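Local structure of A223 penton protein C-terminal domain-containing protein (Sulfolobus turreted icosahedral virus, 4IL7) at residues Y91-N96 against I134-G139. The protein probably serves as a structural penton component of the viral capsid, this chain being its C-terminal domain with a partial jelly-roll fold. The protein carries 1 engineered substitution. Residues are numbered along the deposited sequence; the frame is centred on the assembly and turned at random.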
# COMPACT_ATOMS: atom_id res chain seq x y z
N TYR A 91 -4.88 -7.85 -2.23
CA TYR A 91 -4.39 -8.36 -0.93
C TYR A 91 -5.41 -8.03 0.12
O TYR A 91 -6.06 -6.99 0.04
CB TYR A 91 -3.02 -7.74 -0.54
CG TYR A 91 -2.02 -8.01 -1.61
CD1 TYR A 91 -1.38 -9.21 -1.69
CD2 TYR A 91 -1.79 -7.08 -2.59
CE1 TYR A 91 -0.50 -9.50 -2.74
CE2 TYR A 91 -0.95 -7.33 -3.62
CZ TYR A 91 -0.37 -8.54 -3.75
OH TYR A 91 0.45 -8.76 -4.79
N THR A 92 -5.49 -8.87 1.14
CA THR A 92 -6.37 -8.67 2.27
C THR A 92 -5.56 -8.28 3.48
O THR A 92 -4.59 -8.95 3.84
CB THR A 92 -7.17 -9.96 2.57
OG1 THR A 92 -7.99 -10.24 1.44
CG2 THR A 92 -8.07 -9.77 3.81
N ILE A 93 -5.94 -7.21 4.13
CA ILE A 93 -5.29 -6.79 5.34
C ILE A 93 -5.87 -7.62 6.50
O ILE A 93 -7.08 -7.65 6.68
CB ILE A 93 -5.50 -5.28 5.51
CG1 ILE A 93 -4.74 -4.55 4.38
CG2 ILE A 93 -5.05 -4.82 6.87
CD1 ILE A 93 -5.11 -3.10 4.20
N PRO A 94 -5.01 -8.29 7.29
CA PRO A 94 -5.52 -9.33 8.21
C PRO A 94 -6.04 -8.84 9.56
O PRO A 94 -6.74 -9.60 10.25
CB PRO A 94 -4.29 -10.21 8.43
CG PRO A 94 -3.15 -9.26 8.36
CD PRO A 94 -3.54 -8.29 7.24
N ALA A 95 -5.69 -7.63 9.95
CA ALA A 95 -6.02 -7.15 11.29
C ALA A 95 -6.24 -5.66 11.30
O ALA A 95 -6.00 -4.97 10.32
CB ALA A 95 -4.90 -7.52 12.26
N ASN A 96 -6.76 -5.17 12.42
CA ASN A 96 -6.75 -3.75 12.69
C ASN A 96 -5.33 -3.28 12.93
O ASN A 96 -4.55 -3.95 13.62
CB ASN A 96 -7.61 -3.39 13.91
CG ASN A 96 -9.10 -3.70 13.76
OD1 ASN A 96 -9.62 -4.09 12.72
ND2 ASN A 96 -9.80 -3.51 14.86
N ILE A 134 -1.43 4.33 6.75
CA ILE A 134 -2.88 4.43 6.66
C ILE A 134 -3.53 3.52 7.69
O ILE A 134 -3.35 2.33 7.69
CB ILE A 134 -3.38 4.01 5.25
CG1 ILE A 134 -2.65 4.80 4.13
CG2 ILE A 134 -4.88 4.18 5.14
CD1 ILE A 134 -2.93 4.30 2.70
N PRO A 135 -4.30 4.10 8.63
CA PRO A 135 -5.10 3.28 9.53
C PRO A 135 -6.09 2.42 8.78
O PRO A 135 -6.77 2.92 7.90
CB PRO A 135 -5.83 4.31 10.40
CG PRO A 135 -5.09 5.57 10.21
CD PRO A 135 -4.50 5.54 8.85
N VAL A 136 -6.17 1.15 9.12
CA VAL A 136 -7.03 0.22 8.47
C VAL A 136 -7.68 -0.77 9.48
O VAL A 136 -7.14 -1.07 10.56
CB VAL A 136 -6.29 -0.60 7.39
CG1 VAL A 136 -5.87 0.31 6.24
CG2 VAL A 136 -5.11 -1.36 7.94
N ILE A 137 -8.85 -1.26 9.11
CA ILE A 137 -9.49 -2.30 9.90
C ILE A 137 -9.35 -3.64 9.16
O ILE A 137 -9.11 -3.74 7.93
CB ILE A 137 -10.93 -1.97 10.31
CG1 ILE A 137 -11.83 -2.22 9.14
CG2 ILE A 137 -11.04 -0.49 10.70
CD1 ILE A 137 -13.28 -1.97 9.49
N ALA A 138 -9.42 -4.69 9.94
CA ALA A 138 -9.34 -6.05 9.45
C ALA A 138 -10.24 -6.34 8.27
O ALA A 138 -11.43 -5.96 8.28
CB ALA A 138 -9.63 -7.01 10.58
N GLY A 139 -9.71 -6.96 7.24
CA GLY A 139 -10.45 -7.35 6.06
C GLY A 139 -10.47 -6.29 4.96
O GLY A 139 -10.98 -6.54 3.87
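With chi1 at -63°, CG of Asn96 stands anti to its own carbonyl carbon, and a nearly eclipsed chi2 of -6° then sets OD1 against the backbone of Ile137 and Ala138. There OD1 accepts the amide of Ala138: N to OD1 is 2.9 Å, the N-H points almost straight at the oxygen (173°), and the donor lies in the plane of the side-chain carbonyl. The same oxygen rests 3.3 Å from CA of Ile137 and also touches CB of both Ile137 and Ala138, so OD1 is the atom that fits closely against the backbone of Ile137 and Ala138. A second bond, made by backbone alone, joins Gly139 N to Ile93 O at 2.8 Å. Gly139 has a positive phi, with psi near zero, at which a CB would press on the carbonyl oxygen of Ala138; the absence of a side chain fits that backbone shape. Beside the Asn96 bond, on the side away from Gly139, CA of Asn96 makes a C-H...O contact of 3.4 Å with Val136 O.

Ile93 and Val136 supply the buried apolar part, their side chains crossing at about a right angle. CG2 of Ile93 meets CG2 of Val136 at 3.6 Å, while CD1 of Ile93 lies near both Val136 methyls. CB of Ala138 packs 3.7 Å from Ala95 CA.

The contact bridges the two four-stranded antiparallel sheets of the partial jelly roll, linking the connections 92-97 and 136-141 by which the chain passes between them in opposite senses. Val136 ends strand 130-136 on Gly97, Ile93 pairs with Thr140 ahead of strand 141-147, and both side chains cover Leu99 of strand 97-104 and Glu157 of strand 150-158.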